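Local coordinates for protein replicative DNA helicase (Helicobacter pylori, PDB 3GXV) that probably unwinds duplex DNA at the replication fork as an ATP-driven hexameric helicase, and interacts with primase, at residues 13-18 / 82-87; 33-38 / 96-101. All coordinates share one frame; numbering follows the deposited sequence.

Contact 1: residues 13-18 / 82-87; sequences IERIVL and LVAIFA
Next to R15, which lies against A84 and I85, the carboxylate oxygen E14 OE1 takes two hydrogen bonds, from N45 ND2 and the backbone N of Y42. OE2 takes a third, from Y41 N. E14 is buried, and these bonds satisfy both its oxygens and fix the rotation of the carboxylate. The contact itself is a helix-helix crossing in the all-helical N-terminal domain of a DnaB-like helicase. The axes of 13-18 and 82-87 approach to 8.0 Å and cross at -64°. The nearest CA pair across the segments is R15 and I85, 4.8 Å apart. The contact is largely apolar and made by four residues, R15, L18, A84 and I85. I85 CG2, anti to the backbone N, meets L18 CB at 3.7 Å. The CG1 branch of I85 lies by the aliphatic part of R15, with I85 CG1 4.0 Å from R15 CG, and its CD1 end approaches L18 CD1. L18 and I85 also reach N45 of helix 43-57, and L18 goes on to F48 and F49, so a third helix backs the buried side of the crossing. R15 and A84 are partly exposed. R15 CD rests on A84 CB at 3.5 Å. The R15 chain then bends at chi3 (-71°), and the guanidinium is set obliquely to A84 O, with R15 NE 4.0 Å from that oxygen.

Contact 2: residues 33-38 / 96-101; sequences SVLEPS and AYVEEI
V34 is the first residue of the loop to meet the helix. It is exposed and sits at the margin of the contact. Its CG1 is anti to the backbone N (chi1 165°), and V34 CG1 packs on V98 CG1 at 3.8 Å. The V34 carbonyl also accepts a weak hydrogen bond from K102 NZ. L35 follows and is buried. It makes the larger part of the contact, and its two methyl groups are shared between V98 and I101, which lie about one helical turn apart. L35 CD1 presses on V98 CG1 at 3.5 Å and also lies 3.9 Å from I101 CG2. L35 CD2 meets I101 CG2 at 3.4 Å. Both the L35 CD1 to V98 CG1 and the L35 CD2 to I101 CG2 pair are tighter than usual carbon contacts, so the leucine fits closely against the helix. V98 offers the branch that is anti to its backbone N (chi1 174°), and this one methyl touches both V34 and L35. The L35 and I101 side chains meet at about a right angle. Past L35, E36 makes local hydrogen bonds, OE1 with H32 NE2 and N with D39 OD2, and P37 packs on F49, E50 and L53 of helix 43-57. This is an apolar loop-to-helix contact in the helical N-terminal domain of DnaB-like helicases, with the connection after helix 27-32 inserting a leucine against helix 95-119.

Overall arrangement
The chain starts with helix 3-23, which carries 13-18. It then passes through helix 27-32 into the loop with 33-38. Helices 43-57 and 64-69 come next, before helix 79-87 returns to 13-18 and closes contact 1 over 63 intervening residues. Helix 95-119 then brings 96-101 back to 33-38 and closes contact 2 over 57. The segments alternate, so the two closures cross rather than nest. Their centres are about 14 Å apart. They also touch directly: I13 packs on Y97 and E14 on I101. Helix 3-23 therefore links helix 79-87 to helix 95-119, while contact 2 adds the 33-38 loop.

Contact 1: residues 13-18 / 82-87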
# COMPACT_ATOMS: atom_id res chain seq x y z
N ILE B 13 15.19 -12.51 8.76
CA ILE B 13 14.09 -12.09 9.62
C ILE B 13 13.63 -10.67 9.34
O ILE B 13 12.44 -10.37 9.47
CB ILE B 13 14.51 -12.17 11.11
CG1 ILE B 13 14.59 -13.64 11.54
CG2 ILE B 13 13.54 -11.38 11.98
CD1 ILE B 13 15.03 -13.84 12.97
N GLU B 14 14.56 -9.80 8.97
CA GLU B 14 14.24 -8.41 8.68
C GLU B 14 13.40 -8.29 7.42
O GLU B 14 12.54 -7.42 7.34
CB GLU B 14 15.52 -7.58 8.54
CG GLU B 14 16.39 -7.60 9.79
CD GLU B 14 17.56 -6.64 9.74
OE1 GLU B 14 18.10 -6.35 8.63
OE2 GLU B 14 17.96 -6.18 10.82
N ARG B 15 13.67 -9.15 6.45
CA ARG B 15 12.92 -9.13 5.20
C ARG B 15 11.51 -9.62 5.46
O ARG B 15 10.54 -9.01 5.02
CB ARG B 15 13.58 -10.04 4.16
CG ARG B 15 14.92 -9.56 3.65
CD ARG B 15 15.35 -10.34 2.41
NE ARG B 15 15.75 -11.71 2.70
CZ ARG B 15 17.00 -12.15 2.76
NH1 ARG B 15 18.02 -11.32 2.55
NH2 ARG B 15 17.25 -13.41 3.02
N ILE B 16 11.40 -10.75 6.16
CA ILE B 16 10.09 -11.31 6.44
C ILE B 16 9.21 -10.29 7.15
O ILE B 16 8.01 -10.24 6.94
CB ILE B 16 10.19 -12.59 7.30
CG1 ILE B 16 10.96 -13.67 6.53
CG2 ILE B 16 8.79 -13.06 7.66
CD1 ILE B 16 11.30 -14.91 7.36
N VAL B 17 9.82 -9.46 7.99
CA VAL B 17 9.11 -8.44 8.72
C VAL B 17 8.64 -7.34 7.79
O VAL B 17 7.50 -6.87 7.89
CB VAL B 17 10.00 -7.83 9.82
CG1 VAL B 17 9.28 -6.68 10.51
CG2 VAL B 17 10.36 -8.89 10.83
N LEU B 18 9.53 -6.93 6.88
CA LEU B 18 9.26 -5.87 5.90
C LEU B 18 8.25 -6.38 4.87
O LEU B 18 7.39 -5.64 4.40
CB LEU B 18 10.55 -5.43 5.20
CG LEU B 18 11.65 -4.66 5.97
CD1 LEU B 18 12.83 -4.39 5.04
CD2 LEU B 18 11.10 -3.35 6.49
N LEU B 82 15.56 -5.68 -3.21
CA LEU B 82 14.13 -5.43 -3.27
C LEU B 82 13.41 -6.76 -3.44
O LEU B 82 12.56 -7.12 -2.63
CB LEU B 82 13.80 -4.49 -4.44
CG LEU B 82 14.19 -3.01 -4.35
CD1 LEU B 82 13.92 -2.33 -5.68
CD2 LEU B 82 13.41 -2.33 -3.25
N VAL B 83 13.77 -7.49 -4.49
CA VAL B 83 13.14 -8.78 -4.76
C VAL B 83 13.31 -9.70 -3.55
O VAL B 83 12.50 -10.61 -3.33
CB VAL B 83 13.77 -9.47 -5.99
CG1 VAL B 83 13.82 -8.50 -7.15
CG2 VAL B 83 15.15 -9.97 -5.67
N ALA B 84 14.36 -9.45 -2.77
CA ALA B 84 14.63 -10.24 -1.58
C ALA B 84 13.50 -9.97 -0.58
O ALA B 84 12.91 -10.89 -0.01
CB ALA B 84 15.97 -9.85 -0.97
N ILE B 85 13.21 -8.69 -0.40
CA ILE B 85 12.17 -8.28 0.53
C ILE B 85 10.77 -8.66 0.04
O ILE B 85 9.99 -9.24 0.81
CB ILE B 85 12.27 -6.77 0.78
CG1 ILE B 85 13.61 -6.48 1.47
CG2 ILE B 85 11.10 -6.30 1.63
CD1 ILE B 85 14.12 -5.04 1.34
N PHE B 86 10.46 -8.36 -1.21
CA PHE B 86 9.13 -8.67 -1.76
C PHE B 86 8.82 -10.16 -1.91
O PHE B 86 7.66 -10.56 -1.84
CB PHE B 86 8.94 -7.97 -3.12
CG PHE B 86 8.82 -6.47 -3.02
CD1 PHE B 86 7.74 -5.89 -2.38
CD2 PHE B 86 9.81 -5.65 -3.53
CE1 PHE B 86 7.65 -4.51 -2.25
CE2 PHE B 86 9.74 -4.26 -3.41
CZ PHE B 86 8.65 -3.69 -2.77
N ALA B 87 9.85 -10.98 -2.10
CA ALA B 87 9.64 -12.42 -2.28
C ALA B 87 9.58 -13.20 -0.97
O ALA B 87 8.98 -14.27 -0.92
CB ALA B 87 10.72 -12.99 -3.18

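Contact 2: residues 33-38 / 96-101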
# COMPACT_ATOMS: atom_id res chain seq x y z
N SER B 33 6.83 1.09 16.61
CA SER B 33 6.74 1.38 18.04
C SER B 33 7.87 0.70 18.77
O SER B 33 8.00 0.82 20.00
CB SER B 33 5.40 0.90 18.59
OG SER B 33 5.24 1.29 19.94
N VAL B 34 8.70 -0.03 18.02
CA VAL B 34 9.83 -0.75 18.57
C VAL B 34 11.07 -0.64 17.68
O VAL B 34 12.18 -0.89 18.12
CB VAL B 34 9.47 -2.26 18.78
CG1 VAL B 34 10.74 -3.10 19.00
CG2 VAL B 34 8.54 -2.40 19.99
N LEU B 35 10.89 -0.23 16.42
CA LEU B 35 12.00 -0.14 15.49
C LEU B 35 12.16 1.14 14.69
O LEU B 35 11.20 1.69 14.18
CB LEU B 35 11.93 -1.31 14.51
CG LEU B 35 12.11 -2.74 15.03
CD1 LEU B 35 11.73 -3.73 13.94
CD2 LEU B 35 13.55 -2.96 15.46
N GLU B 36 13.40 1.60 14.58
CA GLU B 36 13.74 2.76 13.78
C GLU B 36 14.54 2.16 12.62
O GLU B 36 15.02 1.03 12.72
CB GLU B 36 14.63 3.74 14.56
CG GLU B 36 13.94 4.46 15.70
CD GLU B 36 12.64 5.12 15.30
OE1 GLU B 36 12.49 5.49 14.11
OE2 GLU B 36 11.76 5.27 16.17
N PRO B 37 14.68 2.89 11.50
CA PRO B 37 15.46 2.33 10.37
C PRO B 37 16.86 1.91 10.82
O PRO B 37 17.33 0.80 10.52
CB PRO B 37 15.48 3.49 9.37
CG PRO B 37 14.15 4.18 9.62
CD PRO B 37 14.06 4.18 11.14
N SER B 38 17.52 2.79 11.56
CA SER B 38 18.86 2.54 12.07
C SER B 38 18.97 1.25 12.88
O SER B 38 20.07 0.81 13.20
CB SER B 38 19.32 3.73 12.92
OG SER B 38 18.45 3.96 14.02
N ALA B 96 7.75 -11.55 17.72
CA ALA B 96 9.04 -12.03 18.20
C ALA B 96 10.18 -11.52 17.31
O ALA B 96 11.20 -11.03 17.82
CB ALA B 96 9.06 -13.53 18.24
N TYR B 97 9.99 -11.65 16.00
CA TYR B 97 10.97 -11.20 15.02
C TYR B 97 11.36 -9.73 15.26
O TYR B 97 12.54 -9.39 15.35
CB TYR B 97 10.38 -11.35 13.61
CG TYR B 97 10.49 -12.72 12.97
CD1 TYR B 97 10.74 -13.86 13.73
CD2 TYR B 97 10.37 -12.86 11.59
CE1 TYR B 97 10.87 -15.12 13.12
CE2 TYR B 97 10.50 -14.10 10.97
CZ TYR B 97 10.75 -15.22 11.74
OH TYR B 97 10.91 -16.43 11.11
N VAL B 98 10.36 -8.87 15.37
CA VAL B 98 10.59 -7.45 15.60
C VAL B 98 11.42 -7.23 16.85
O VAL B 98 12.36 -6.43 16.83
CB VAL B 98 9.26 -6.69 15.70
CG1 VAL B 98 9.50 -5.25 16.09
CG2 VAL B 98 8.56 -6.74 14.37
N GLU B 99 11.09 -7.93 17.94
CA GLU B 99 11.82 -7.83 19.20
C GLU B 99 13.21 -8.46 19.04
O GLU B 99 14.15 -8.10 19.77
CB GLU B 99 11.09 -8.53 20.34
CG GLU B 99 11.80 -8.36 21.69
CD GLU B 99 11.33 -9.34 22.77
OE1 GLU B 99 11.85 -9.25 23.90
OE2 GLU B 99 10.46 -10.18 22.49
N GLU B 100 13.34 -9.40 18.11
CA GLU B 100 14.63 -10.04 17.88
C GLU B 100 15.50 -9.03 17.15
O GLU B 100 16.68 -8.84 17.47
CB GLU B 100 14.45 -11.30 17.02
CG GLU B 100 15.71 -12.15 16.95
CD GLU B 100 15.48 -13.50 16.30
OE1 GLU B 100 14.41 -14.11 16.53
OE2 GLU B 100 16.38 -13.96 15.57
N ILE B 101 14.91 -8.36 16.16
CA ILE B 101 15.61 -7.35 15.38
C ILE B 101 16.10 -6.23 16.30
O ILE B 101 17.22 -5.74 16.16
CB ILE B 101 14.69 -6.77 14.29
CG1 ILE B 101 14.55 -7.80 13.16
CG2 ILE B 101 15.23 -5.44 13.77
CD1 ILE B 101 13.49 -7.46 12.14